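Local coordinates for RNA-directed RNA polymerase (Infectious pancreatic necrosis virus, PDB 3ZED), which catalyses RNA-templated RNA synthesis from ribonucleoside triphosphates, occurs both free and covalently attached to the viral genomic RNA, and may also have guanylyl- and methyltransferase activities, at residues Ser269-Leu274 and Asn437-Thr442; Asp730-Leu735 and Arg741-Ala746; Asn320-Pro325 and Ser450-Ser455; Asn55-Leu60 and Asn169-Met174; Trp295-Gly300 and Tyr326-Leu331. All coordinates share one frame; numbering follows the deposited sequence.

Interaction 1 of 5, residues Ser269-Leu274 and Asn437-Thr442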
# COMPACT_ATOMS: atom_id res chain seq x y z
N SER B 269 12.50 22.00 -7.51
CA SER B 269 11.92 23.11 -8.26
C SER B 269 10.42 23.24 -8.00
O SER B 269 9.94 24.36 -7.86
CB SER B 269 12.18 22.96 -9.76
OG SER B 269 13.57 22.88 -10.03
N PHE B 270 9.70 22.11 -7.91
CA PHE B 270 8.26 22.15 -7.67
C PHE B 270 7.92 22.73 -6.30
O PHE B 270 7.09 23.63 -6.23
CB PHE B 270 7.62 20.75 -7.84
CG PHE B 270 6.12 20.76 -7.66
CD1 PHE B 270 5.29 21.43 -8.57
CD2 PHE B 270 5.52 20.13 -6.57
CE1 PHE B 270 3.90 21.45 -8.40
CE2 PHE B 270 4.13 20.14 -6.40
CZ PHE B 270 3.33 20.80 -7.32
N ILE B 271 8.54 22.21 -5.21
CA ILE B 271 8.27 22.66 -3.84
C ILE B 271 8.74 24.14 -3.64
O ILE B 271 8.04 24.90 -2.97
CB ILE B 271 8.84 21.68 -2.75
CG1 ILE B 271 8.25 21.94 -1.33
CG2 ILE B 271 10.37 21.61 -2.71
CD1 ILE B 271 6.78 21.58 -1.17
N ARG B 272 9.88 24.54 -4.27
CA ARG B 272 10.42 25.91 -4.19
C ARG B 272 9.53 26.90 -4.94
O ARG B 272 9.23 27.97 -4.40
CB ARG B 272 11.86 25.93 -4.74
CG ARG B 272 12.46 27.33 -5.00
CD ARG B 272 13.97 27.30 -5.20
NE ARG B 272 14.38 26.24 -6.12
CZ ARG B 272 15.15 25.21 -5.77
NH1 ARG B 272 15.63 25.12 -4.53
NH2 ARG B 272 15.46 24.28 -6.66
N ASP B 273 9.10 26.54 -6.17
CA ASP B 273 8.23 27.38 -7.00
C ASP B 273 6.86 27.52 -6.38
O ASP B 273 6.27 28.59 -6.50
CB ASP B 273 8.09 26.83 -8.43
CG ASP B 273 9.24 27.15 -9.37
OD1 ASP B 273 10.29 27.66 -8.90
OD2 ASP B 273 9.10 26.87 -10.59
N LEU B 274 6.35 26.47 -5.72
CA LEU B 274 5.06 26.49 -5.03
C LEU B 274 5.14 27.43 -3.82
O LEU B 274 4.27 28.30 -3.68
CB LEU B 274 4.68 25.06 -4.62
CG LEU B 274 3.27 24.81 -4.04
CD1 LEU B 274 2.16 25.20 -5.04
CD2 LEU B 274 3.12 23.34 -3.65
N ASN B 437 6.81 24.27 7.78
CA ASN B 437 6.68 25.68 7.47
C ASN B 437 5.43 25.89 6.56
O ASN B 437 4.80 24.89 6.17
CB ASN B 437 7.98 26.21 6.83
CG ASN B 437 8.43 25.65 5.50
OD1 ASN B 437 7.67 25.06 4.72
ND2 ASN B 437 9.66 25.94 5.16
N PRO B 438 5.07 27.15 6.21
CA PRO B 438 3.88 27.35 5.35
C PRO B 438 3.96 26.67 3.98
O PRO B 438 2.94 26.17 3.50
CB PRO B 438 3.80 28.88 5.21
CG PRO B 438 4.45 29.39 6.45
CD PRO B 438 5.63 28.46 6.63
N THR B 439 5.16 26.61 3.36
CA THR B 439 5.32 25.96 2.04
C THR B 439 4.92 24.48 2.10
O THR B 439 4.18 24.02 1.22
CB THR B 439 6.77 26.13 1.55
OG1 THR B 439 7.00 27.51 1.35
CG2 THR B 439 7.06 25.35 0.26
N TRP B 440 5.39 23.76 3.13
CA TRP B 440 5.07 22.34 3.25
C TRP B 440 3.62 22.11 3.69
O TRP B 440 3.02 21.11 3.27
CB TRP B 440 6.06 21.62 4.15
CG TRP B 440 7.25 21.15 3.37
CD1 TRP B 440 8.42 21.82 3.15
CD2 TRP B 440 7.34 19.93 2.62
NE1 TRP B 440 9.26 21.07 2.37
CE2 TRP B 440 8.62 19.90 2.02
CE3 TRP B 440 6.46 18.85 2.40
CZ2 TRP B 440 9.04 18.85 1.20
CZ3 TRP B 440 6.90 17.79 1.62
CH2 TRP B 440 8.17 17.80 1.02
N ALA B 441 3.02 23.05 4.46
CA ALA B 441 1.59 22.99 4.83
C ALA B 441 0.74 23.18 3.56
O ALA B 441 -0.28 22.51 3.42
CB ALA B 441 1.25 24.08 5.85
N THR B 442 1.20 24.02 2.61
CA THR B 442 0.53 24.27 1.32
C THR B 442 0.59 23.02 0.45
O THR B 442 -0.43 22.62 -0.11
CB THR B 442 1.17 25.48 0.62
OG1 THR B 442 1.11 26.59 1.51
CG2 THR B 442 0.47 25.84 -0.71

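Interaction 2 of 5, residues Asp730-Leu735 and Arg741-Ala746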
# COMPACT_ATOMS: atom_id res chain seq x y z
N ASP B 730 -6.80 23.30 9.84
CA ASP B 730 -8.18 22.99 9.47
C ASP B 730 -8.77 24.12 8.59
O ASP B 730 -9.45 23.83 7.61
CB ASP B 730 -9.04 22.78 10.73
CG ASP B 730 -10.42 22.22 10.44
OD1 ASP B 730 -10.52 21.28 9.61
OD2 ASP B 730 -11.40 22.70 11.06
N GLN B 731 -8.48 25.40 8.92
CA GLN B 731 -8.95 26.58 8.16
C GLN B 731 -8.38 26.54 6.73
O GLN B 731 -9.10 26.86 5.77
CB GLN B 731 -8.55 27.88 8.88
CG GLN B 731 -9.33 28.13 10.18
CD GLN B 731 -8.78 29.28 11.01
OE1 GLN B 731 -7.95 30.07 10.56
NE2 GLN B 731 -9.25 29.41 12.24
N ARG B 732 -7.10 26.09 6.62
CA ARG B 732 -6.33 25.92 5.38
C ARG B 732 -7.07 25.00 4.36
O ARG B 732 -6.94 25.21 3.15
CB ARG B 732 -4.94 25.34 5.73
CG ARG B 732 -3.96 25.23 4.57
CD ARG B 732 -2.56 24.83 5.04
NE ARG B 732 -1.81 25.96 5.60
CZ ARG B 732 -1.16 26.87 4.88
NH1 ARG B 732 -1.24 26.86 3.55
NH2 ARG B 732 -0.46 27.82 5.49
N THR B 733 -7.89 24.05 4.85
CA THR B 733 -8.66 23.12 4.00
C THR B 733 -9.91 23.78 3.43
O THR B 733 -10.49 23.23 2.48
CB THR B 733 -9.03 21.81 4.75
OG1 THR B 733 -10.06 22.07 5.71
CG2 THR B 733 -7.83 21.14 5.40
N LYS B 734 -10.32 24.93 3.97
CA LYS B 734 -11.54 25.65 3.60
C LYS B 734 -11.28 26.94 2.81
O LYS B 734 -12.15 27.35 2.05
CB LYS B 734 -12.35 26.00 4.86
CG LYS B 734 -12.88 24.77 5.61
CD LYS B 734 -12.95 25.03 7.11
CE LYS B 734 -13.55 23.88 7.86
NZ LYS B 734 -13.57 24.15 9.32
N LEU B 735 -10.12 27.59 2.98
CA LEU B 735 -9.83 28.87 2.30
C LEU B 735 -9.25 28.70 0.89
O LEU B 735 -8.44 27.80 0.66
CB LEU B 735 -8.88 29.70 3.15
CG LEU B 735 -9.46 30.32 4.42
CD1 LEU B 735 -8.37 30.49 5.48
CD2 LEU B 735 -10.13 31.66 4.12
N ARG B 741 -0.95 33.69 1.00
CA ARG B 741 0.07 34.58 1.57
C ARG B 741 -0.35 35.02 2.99
O ARG B 741 0.49 35.04 3.89
CB ARG B 741 0.29 35.78 0.65
CG ARG B 741 1.51 36.62 0.98
CD ARG B 741 1.14 38.07 1.11
NE ARG B 741 1.13 38.76 -0.19
CZ ARG B 741 0.06 39.28 -0.77
NH1 ARG B 741 -1.13 39.18 -0.19
NH2 ARG B 741 0.16 39.92 -1.92
N ASP B 742 -1.65 35.33 3.18
CA ASP B 742 -2.21 35.72 4.47
C ASP B 742 -2.11 34.55 5.45
O ASP B 742 -1.72 34.76 6.60
CB ASP B 742 -3.67 36.19 4.32
CG ASP B 742 -3.82 37.65 3.93
OD1 ASP B 742 -3.31 38.52 4.68
OD2 ASP B 742 -4.47 37.92 2.90
N GLN B 743 -2.40 33.32 4.96
CA GLN B 743 -2.30 32.06 5.72
C GLN B 743 -0.86 31.79 6.13
O GLN B 743 -0.64 31.33 7.25
CB GLN B 743 -2.81 30.87 4.90
CG GLN B 743 -4.30 30.94 4.55
CD GLN B 743 -4.72 29.71 3.80
OE1 GLN B 743 -4.57 28.59 4.28
NE2 GLN B 743 -5.22 29.88 2.59
N ALA B 744 0.11 32.08 5.24
CA ALA B 744 1.55 31.90 5.50
C ALA B 744 1.97 32.84 6.63
O ALA B 744 2.65 32.39 7.55
CB ALA B 744 2.36 32.18 4.24
N LEU B 745 1.47 34.09 6.61
CA LEU B 745 1.73 35.08 7.67
C LEU B 745 1.13 34.60 9.00
O LEU B 745 1.72 34.85 10.05
CB LEU B 745 1.17 36.46 7.30
CG LEU B 745 1.97 37.30 6.28
CD1 LEU B 745 1.30 38.67 6.04
CD2 LEU B 745 3.39 37.59 6.79
N ALA B 746 -0.00 33.89 8.96
CA ALA B 746 -0.66 33.38 10.15
C ALA B 746 0.13 32.22 10.82
O ALA B 746 0.17 32.14 12.04
CB ALA B 746 -2.07 32.93 9.81
O HOH W 1 -1.90 28.90 7.90

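Interaction 3 of 5, residues Asn320-Pro325 and Ser450-Ser455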
# COMPACT_ATOMS: atom_id res chain seq x y z
N ASN B 320 -4.80 -2.23 -12.21
CA ASN B 320 -3.85 -1.19 -12.61
C ASN B 320 -3.04 -0.64 -11.47
O ASN B 320 -3.57 -0.38 -10.40
CB ASN B 320 -4.61 -0.03 -13.27
CG ASN B 320 -5.27 -0.41 -14.57
OD1 ASN B 320 -4.66 -1.02 -15.43
ND2 ASN B 320 -6.52 -0.04 -14.75
N ILE B 321 -1.74 -0.41 -11.73
CA ILE B 321 -0.86 0.28 -10.80
C ILE B 321 -0.73 1.71 -11.35
O ILE B 321 -0.29 1.90 -12.49
CB ILE B 321 0.53 -0.40 -10.61
CG1 ILE B 321 0.41 -1.84 -10.01
CG2 ILE B 321 1.52 0.51 -9.84
CD1 ILE B 321 0.82 -2.09 -8.51
N TRP B 322 -1.16 2.70 -10.57
CA TRP B 322 -1.04 4.11 -10.94
C TRP B 322 0.39 4.49 -10.57
O TRP B 322 0.71 4.66 -9.38
CB TRP B 322 -2.09 4.92 -10.20
CG TRP B 322 -2.28 6.33 -10.69
CD1 TRP B 322 -3.21 6.77 -11.59
CD2 TRP B 322 -1.60 7.51 -10.21
NE1 TRP B 322 -3.15 8.14 -11.71
CE2 TRP B 322 -2.16 8.62 -10.88
CE3 TRP B 322 -0.57 7.73 -9.27
CZ2 TRP B 322 -1.73 9.93 -10.65
CZ3 TRP B 322 -0.14 9.02 -9.04
CH2 TRP B 322 -0.71 10.11 -9.73
N SER B 323 1.27 4.48 -11.57
CA SER B 323 2.67 4.66 -11.28
C SER B 323 3.03 6.16 -11.24
O SER B 323 3.25 6.81 -12.26
CB SER B 323 3.52 3.87 -12.27
OG SER B 323 4.86 3.81 -11.82
N ALA B 324 3.08 6.68 -10.00
CA ALA B 324 3.36 8.08 -9.67
C ALA B 324 4.71 8.52 -10.15
O ALA B 324 5.70 7.80 -9.95
CB ALA B 324 3.28 8.29 -8.15
N PRO B 325 4.78 9.74 -10.73
CA PRO B 325 6.08 10.32 -11.09
C PRO B 325 7.02 10.33 -9.88
O PRO B 325 6.58 10.64 -8.77
CB PRO B 325 5.72 11.74 -11.53
CG PRO B 325 4.31 11.63 -11.99
CD PRO B 325 3.69 10.70 -11.02
N SER B 450 -4.78 16.47 -4.61
CA SER B 450 -5.28 16.51 -6.00
C SER B 450 -4.24 16.08 -7.02
O SER B 450 -4.55 15.97 -8.21
CB SER B 450 -5.85 17.88 -6.35
OG SER B 450 -7.16 17.97 -5.83
N MET B 451 -3.03 15.79 -6.57
CA MET B 451 -2.01 15.30 -7.48
C MET B 451 -2.14 13.79 -7.67
O MET B 451 -1.73 13.28 -8.71
CB MET B 451 -0.63 15.68 -6.98
CG MET B 451 -0.28 17.13 -7.25
SD MET B 451 1.26 17.50 -6.43
CE MET B 451 2.41 17.12 -7.73
N VAL B 452 -2.70 13.07 -6.69
CA VAL B 452 -2.77 11.60 -6.75
C VAL B 452 -4.22 11.08 -6.56
O VAL B 452 -4.44 9.88 -6.72
CB VAL B 452 -1.76 10.92 -5.78
CG1 VAL B 452 -0.32 11.29 -6.13
CG2 VAL B 452 -2.06 11.23 -4.32
N VAL B 453 -5.20 11.97 -6.26
CA VAL B 453 -6.61 11.58 -6.09
C VAL B 453 -7.48 12.38 -7.06
O VAL B 453 -7.42 13.62 -7.06
CB VAL B 453 -7.15 11.68 -4.64
CG1 VAL B 453 -8.51 11.01 -4.53
CG2 VAL B 453 -6.15 11.12 -3.61
N ASP B 454 -8.29 11.65 -7.89
CA ASP B 454 -9.20 12.17 -8.91
C ASP B 454 -8.46 13.04 -9.92
O ASP B 454 -8.98 14.08 -10.34
CB ASP B 454 -10.38 12.97 -8.29
CG ASP B 454 -11.43 12.15 -7.56
OD1 ASP B 454 -11.55 10.93 -7.86
OD2 ASP B 454 -12.14 12.71 -6.71
N SER B 455 -7.25 12.61 -10.31
CA SER B 455 -6.40 13.35 -11.24
C SER B 455 -6.37 12.60 -12.59
O SER B 455 -7.45 12.43 -13.16
CB SER B 455 -5.01 13.61 -10.65
OG SER B 455 -4.17 12.48 -10.63

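Interaction 4 of 5, residues Asn55-Leu60 and Asn169-Met174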
# COMPACT_ATOMS: atom_id res chain seq x y z
N ASN B 55 -18.51 4.34 -23.62
CA ASN B 55 -18.83 4.03 -22.23
C ASN B 55 -18.82 5.28 -21.33
O ASN B 55 -18.94 5.16 -20.11
CB ASN B 55 -17.88 2.96 -21.70
CG ASN B 55 -18.22 1.61 -22.28
OD1 ASN B 55 -19.17 0.94 -21.85
ND2 ASN B 55 -17.50 1.21 -23.31
N LYS B 56 -18.75 6.47 -21.95
CA LYS B 56 -18.81 7.79 -21.29
C LYS B 56 -17.69 7.97 -20.24
O LYS B 56 -17.90 8.53 -19.16
CB LYS B 56 -20.19 8.03 -20.65
CG LYS B 56 -21.36 8.11 -21.64
CD LYS B 56 -22.68 8.21 -20.89
CE LYS B 56 -23.90 8.05 -21.76
NZ LYS B 56 -24.12 6.64 -22.14
N TYR B 57 -16.50 7.46 -20.57
CA TYR B 57 -15.34 7.60 -19.68
C TYR B 57 -14.60 8.87 -20.09
O TYR B 57 -14.32 9.06 -21.28
CB TYR B 57 -14.45 6.36 -19.74
CG TYR B 57 -13.42 6.33 -18.63
CD1 TYR B 57 -12.23 7.06 -18.73
CD2 TYR B 57 -13.63 5.58 -17.48
CE1 TYR B 57 -11.29 7.05 -17.71
CE2 TYR B 57 -12.68 5.54 -16.46
CZ TYR B 57 -11.51 6.28 -16.58
OH TYR B 57 -10.58 6.27 -15.58
N ARG B 58 -14.28 9.74 -19.11
CA ARG B 58 -13.61 11.01 -19.41
C ARG B 58 -12.16 10.86 -19.92
O ARG B 58 -11.29 10.29 -19.24
CB ARG B 58 -13.65 11.95 -18.20
N ILE B 59 -11.93 11.39 -21.15
CA ILE B 59 -10.63 11.49 -21.82
C ILE B 59 -10.22 12.97 -21.76
O ILE B 59 -10.99 13.82 -22.19
CB ILE B 59 -10.64 10.95 -23.28
CG1 ILE B 59 -11.14 9.49 -23.34
CG2 ILE B 59 -9.25 11.10 -23.95
CD1 ILE B 59 -11.56 8.99 -24.75
N LEU B 60 -9.05 13.27 -21.20
CA LEU B 60 -8.62 14.67 -21.11
C LEU B 60 -8.05 15.18 -22.42
O LEU B 60 -7.57 14.38 -23.22
CB LEU B 60 -7.54 14.85 -20.01
CG LEU B 60 -7.83 14.44 -18.56
CD1 LEU B 60 -6.79 15.05 -17.65
CD2 LEU B 60 -9.20 14.93 -18.09
N ASN B 169 -11.44 -2.00 -19.23
CA ASN B 169 -12.65 -2.45 -18.53
C ASN B 169 -12.52 -2.22 -17.02
O ASN B 169 -13.51 -1.88 -16.37
CB ASN B 169 -12.92 -3.93 -18.81
CG ASN B 169 -13.61 -4.13 -20.12
OD1 ASN B 169 -14.78 -3.79 -20.28
ND2 ASN B 169 -12.90 -4.66 -21.09
N ARG B 170 -11.30 -2.36 -16.48
CA ARG B 170 -11.00 -2.09 -15.07
C ARG B 170 -11.26 -0.61 -14.75
O ARG B 170 -11.86 -0.31 -13.71
CB ARG B 170 -9.55 -2.46 -14.74
CG ARG B 170 -9.13 -2.16 -13.31
CD ARG B 170 -9.84 -3.04 -12.30
NE ARG B 170 -9.33 -2.82 -10.95
CZ ARG B 170 -9.76 -3.48 -9.88
NH1 ARG B 170 -10.70 -4.40 -9.99
NH2 ARG B 170 -9.25 -3.21 -8.68
N LEU B 171 -10.86 0.30 -15.66
CA LEU B 171 -11.10 1.74 -15.49
C LEU B 171 -12.61 2.04 -15.37
O LEU B 171 -13.00 2.83 -14.50
CB LEU B 171 -10.48 2.55 -16.64
CG LEU B 171 -8.94 2.67 -16.67
CD1 LEU B 171 -8.52 3.49 -17.89
CD2 LEU B 171 -8.39 3.33 -15.39
N LEU B 172 -13.45 1.37 -16.19
CA LEU B 172 -14.91 1.51 -16.15
C LEU B 172 -15.46 1.06 -14.78
O LEU B 172 -16.30 1.74 -14.21
CB LEU B 172 -15.59 0.69 -17.28
CG LEU B 172 -15.19 0.97 -18.73
CD1 LEU B 172 -16.09 0.19 -19.68
CD2 LEU B 172 -15.24 2.46 -19.07
N ALA B 173 -14.97 -0.09 -14.26
CA ALA B 173 -15.36 -0.63 -12.96
C ALA B 173 -14.99 0.37 -11.81
O ALA B 173 -15.82 0.61 -10.93
CB ALA B 173 -14.71 -1.98 -12.73
N MET B 174 -13.78 1.00 -11.89
CA MET B 174 -13.32 2.01 -10.91
C MET B 174 -14.25 3.22 -10.94
O MET B 174 -14.69 3.66 -9.87
CB MET B 174 -11.86 2.43 -11.14
CG MET B 174 -10.88 1.28 -11.05
SD MET B 174 -10.85 0.35 -9.45
CE MET B 174 -9.65 1.32 -8.54

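Interaction 5 of 5, residues Trp295-Gly300 and Tyr326-Leu331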
# COMPACT_ATOMS: atom_id res chain seq x y z
N TRP B 295 2.17 19.90 -14.51
CA TRP B 295 0.95 19.08 -14.64
C TRP B 295 1.26 17.58 -14.60
O TRP B 295 0.50 16.81 -14.02
CB TRP B 295 0.17 19.43 -15.94
CG TRP B 295 0.85 18.98 -17.21
CD1 TRP B 295 1.70 19.72 -17.99
CD2 TRP B 295 0.80 17.67 -17.81
NE1 TRP B 295 2.17 18.96 -19.04
CE2 TRP B 295 1.67 17.69 -18.93
CE3 TRP B 295 0.13 16.47 -17.49
CZ2 TRP B 295 1.86 16.56 -19.75
CZ3 TRP B 295 0.34 15.36 -18.29
CH2 TRP B 295 1.17 15.42 -19.42
N TYR B 296 2.39 17.16 -15.24
CA TYR B 296 2.81 15.78 -15.42
C TYR B 296 3.14 15.09 -14.10
O TYR B 296 3.14 13.86 -14.03
CB TYR B 296 3.97 15.69 -16.42
CG TYR B 296 5.14 16.59 -16.10
CD1 TYR B 296 6.17 16.17 -15.28
CD2 TYR B 296 5.23 17.86 -16.66
CE1 TYR B 296 7.24 17.00 -14.97
CE2 TYR B 296 6.30 18.70 -16.38
CZ TYR B 296 7.31 18.26 -15.54
OH TYR B 296 8.38 19.08 -15.26
N LEU B 297 3.35 15.88 -13.02
CA LEU B 297 3.59 15.35 -11.69
C LEU B 297 2.30 14.80 -11.07
O LEU B 297 2.35 14.17 -10.01
CB LEU B 297 4.23 16.41 -10.77
CG LEU B 297 5.67 16.86 -11.09
CD1 LEU B 297 6.22 17.72 -9.98
CD2 LEU B 297 6.61 15.67 -11.32
N SER B 298 1.15 14.99 -11.75
CA SER B 298 -0.15 14.47 -11.29
C SER B 298 -0.70 13.38 -12.23
O SER B 298 -1.87 13.01 -12.10
CB SER B 298 -1.16 15.60 -11.18
OG SER B 298 -1.63 15.97 -12.47
N CYS B 299 0.12 12.90 -13.19
CA CYS B 299 -0.31 11.92 -14.18
C CYS B 299 0.49 10.65 -14.03
O CYS B 299 1.71 10.65 -14.22
CB CYS B 299 -0.20 12.51 -15.59
SG CYS B 299 -0.99 11.50 -16.89
N GLY B 300 -0.19 9.58 -13.63
CA GLY B 300 0.46 8.29 -13.41
C GLY B 300 0.45 7.39 -14.62
O GLY B 300 -0.53 7.39 -15.38
N TYR B 326 8.29 9.97 -10.09
CA TYR B 326 9.32 9.92 -9.06
C TYR B 326 9.32 11.21 -8.17
O TYR B 326 9.27 11.03 -6.95
CB TYR B 326 10.71 9.67 -9.69
CG TYR B 326 11.86 9.34 -8.75
CD1 TYR B 326 11.65 9.22 -7.38
CD2 TYR B 326 13.13 9.06 -9.25
CE1 TYR B 326 12.70 8.89 -6.52
CE2 TYR B 326 14.18 8.73 -8.39
CZ TYR B 326 13.96 8.66 -7.03
OH TYR B 326 15.01 8.38 -6.19
N PRO B 327 9.30 12.46 -8.69
CA PRO B 327 9.32 13.64 -7.79
C PRO B 327 8.11 13.71 -6.86
O PRO B 327 8.28 14.04 -5.69
CB PRO B 327 9.36 14.83 -8.76
CG PRO B 327 9.91 14.27 -10.02
CD PRO B 327 9.35 12.89 -10.11
N THR B 328 6.89 13.38 -7.36
CA THR B 328 5.64 13.39 -6.58
C THR B 328 5.73 12.36 -5.44
O THR B 328 5.42 12.71 -4.29
CB THR B 328 4.43 13.15 -7.49
OG1 THR B 328 4.41 14.19 -8.44
CG2 THR B 328 3.11 13.15 -6.74
N HIS B 329 6.18 11.12 -5.75
CA HIS B 329 6.36 10.03 -4.78
C HIS B 329 7.33 10.44 -3.66
O HIS B 329 7.05 10.18 -2.50
CB HIS B 329 6.85 8.75 -5.48
CG HIS B 329 7.09 7.63 -4.53
ND1 HIS B 329 6.03 6.96 -3.93
CD2 HIS B 329 8.25 7.13 -4.04
CE1 HIS B 329 6.57 6.08 -3.11
NE2 HIS B 329 7.90 6.13 -3.15
N LEU B 330 8.44 11.11 -4.02
CA LEU B 330 9.48 11.57 -3.10
C LEU B 330 8.92 12.61 -2.11
O LEU B 330 9.11 12.48 -0.90
CB LEU B 330 10.64 12.15 -3.93
CG LEU B 330 12.00 12.41 -3.26
CD1 LEU B 330 12.57 11.14 -2.57
CD2 LEU B 330 12.99 12.97 -4.27
N LEU B 331 8.18 13.62 -2.61
CA LEU B 331 7.57 14.69 -1.79
C LEU B 331 6.49 14.14 -0.84
O LEU B 331 6.47 14.52 0.33
CB LEU B 331 6.98 15.79 -2.68
CG LEU B 331 7.97 16.62 -3.51
CD1 LEU B 331 7.24 17.44 -4.58
CD2 LEU B 331 8.83 17.54 -2.63

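Interaction 1 of 5, residues Ser269-Leu274 and Asn437-Thr442
Ile271 reaches from helix 260-278 past the methyl of Thr439 onto the indole of Trp440. Its CA-CB bond already faces the other helix, and the first torsion (chi1 -165°) swings CG1 opposite the backbone N, which carries the longer branch forward. CG1 lies over one indole face, 3.9 Å from Trp440 NE1, and also touches Thr439 CG2. One atom further on, the tip CD1 settles above the six-membered ring, 4.2 Å from its centroid and 15° off the ring normal, a CH-pi contact over the face. The two short helical segments pass at 109°, with 9.7 Å between their axes, a spacing bridged by side chains in a buried helix-helix crossing of the right-hand polymerase fold. Ile271 also offers its backbone: its O meets the methyl Thr439 CG2 at 3.4 Å. Three residues further along, Leu274 CG touches Thr442 CG2 loosely, at 4.5 Å. The second helix is fixed from within. Asn437 is its N-cap, its OD1 accepting from Trp440 N at 3.1 Å. Thr442 OG1 donates to Pro438 O over 2.7 Å, arriving on the opposite face of that carbonyl from Thr442 N. The indole rotation is pinned by Trp440 NE1 bonding to Trp219 O, while Thr439 OG1 bonds to the backbone of another protein's chain.

Interaction 2 of 5, residues Asp730-Leu735 and Arg741-Ala746
Gln743 and Arg732 meet across a helical hairpin, where helix 724-732 turns back through a short connection into helix 740-752. The amide oxygen does most of the touching: Gln743 OE1 lies 3.4 Å from Arg732 CG and rests over one guanidinium face, offset toward its rim, with the two planes 38° apart. The bend of the arginine chain at chi3 (-79°) turns the flat group under that oxygen. The other amide atom, Gln743 NE2, lies 3.7 Å from Leu735 CB, and Leu735 CD1 slides along the glutamine chain, 4.1 Å from Gln743 CD. No direct hydrogen bond joins the segments. A water does, donating to Gln743 O at 2.8 Å and accepting weakly from Arg732 NH2. Further out, Thr739 OG1 holds Gln743 NE2, and Asn446 OD1 of helix 438-452 takes Arg732 NH1, which helps set the rotation of each flat group. Helix 757-771 adds Gln768 against Leu735 and Gln743. Within 730-735, Lys734 NZ forms a salt bridge with Asp730 OD2 at 3.1 Å, arriving from above the carboxylate plane. Asp730 O also accepts two donors from one residue: Thr733 N, and Thr733 OG1 at 2.7 Å in the carbonyl plane.

Interaction 3 of 5, residues Asn320-Pro325 and Ser450-Ser455
Trp322 presents the six-membered part of its indole obliquely to the end of helix 438-452, and three neighbouring ring carbons share the contact. CZ3 takes the apolar partner, Val452 CG1 at 3.7 Å, the valine side chain lying nearly at right angles to that of the tryptophan. CH2 points to a backbone oxygen, Met451 O at 3.5 Å, and CZ2 lies 3.5 Å from Ser455 OG. Chi1 of -168°, with CG opposite the backbone N, carries the ring from strand 320-323 toward the helix end. That strand pairs antiparallel with 299-310 in the mixed sheet that also takes in 456-459, so the indole wedges between a sheet strand and the chain leaving the helix. The side chain of Leu249, a predicted GTP-binding residue, is about 8 Å from that of Trp322. Trp322 NE1 bonds to Ser456 O, just beyond the second segment, and so fixes the ring's turn. Ser455 OG is likewise committed elsewhere, to Ser298 O, and meets the tryptophan only by packing.

Interaction 4 of 5, residues Asn55-Leu60 and Asn169-Met174
Leu171 of helix 164-179 meets Tyr57 with both backbone and side chain. Its carbonyl oxygen sits at the edge of the phenol, near the ring plane, 3.4 Å from Tyr57 CE2. Its CB lies 3.7 Å from the same carbon, and CD2 reaches the phenol oxygen, Tyr57 OH, at 3.7 Å. Next, Leu172 splits its branches: CD1 presses on the amide carbon Asn55 CG at 3.6 Å, while CD2 touches both partners, 3.8 Å from Asn55 CB and 3.9 Å from Tyr57 CD2. The chain turns just before Tyr57: Lys56, with positive phi, is the C-prime residue of a Schellman motif that ends helix 45-54. Strand 462-465 adds to the packing, Leu464 touching both Tyr57 and Leu171. No hydrogen bond crosses between the segments, and the polar ends are held elsewhere: Tyr57 OH by Lys465 O and Asn55 ND2 by Phe51 O. The contact therefore rests on van der Waals contact of leucine carbons and one carbonyl with the phenol and the Asn55 side chain, the far end of the tyrosine being held in place by the strand.

Interaction 5 of 5, residues Trp295-Gly300 and Tyr326-Leu331
Thr328 and Leu297 join a 3-10 turn to the start of helix 326-340; the turn runs into strand 299-310, whose sheet neighbour 320-323 leads into that helix, within the polymerase palm region. The tight part is a single short bond. Thr328 OG1 donates to Leu297 O at 2.6 Å, in the carbonyl plane and on a lone pair, with a C=O...O angle of 123°. Chi1 of -60° puts OG1 beside its own backbone N and facing the turn, and it also crowds Leu297 CB at 3.2 Å. Thr328 CG2 also packs against that oxygen, 3.5 Å from Leu297 O. The looser part is apolar: Leu297 CD2 lies across the Pro327 ring, 3.8 Å from CG, the two side chains nearly at right angles. Neither part faces solvent: all three touching residues are buried, with Phe270 and Met451 packing on Leu297 and Leu266 on Pro327. The side chain of Leu297 is about 5 Å from that of Pro250, in the predicted GTP site. Ser298 points the other way and tightens the turn itself: Trp295 O accepts both Ser298 N and, at 2.8 Å in the carbonyl plane, Ser298 OG.

How the interactions relate
Helix 438-452 links three contacts: interaction 1 uses its start and interaction 3 its end, while Arg732 of interaction 2 packs against it, with NH1 3.1 Å from Thr442 OG1. Interactions 3 and 5 have centres only 8 Å apart and share one sheet; Trp322 CZ2 lies 3.4 Å from Gly300 N. Both lie near predicted GTP-binding residues, interaction 5 the closer. Phe270 ties interaction 1 to that core, its CG 3.8 Å from Leu297 CD1 and its CE2 3.7 Å from Met451 CE. Interaction 4 touches interaction 3 where Leu171 CD2 lies 3.9 Å from Asn320 ND2; the side chain of Tyr57 is about 14 Å from a bound potassium ion. Interactions 2 and 4 are the most distant pair, with centres 35 Å apart.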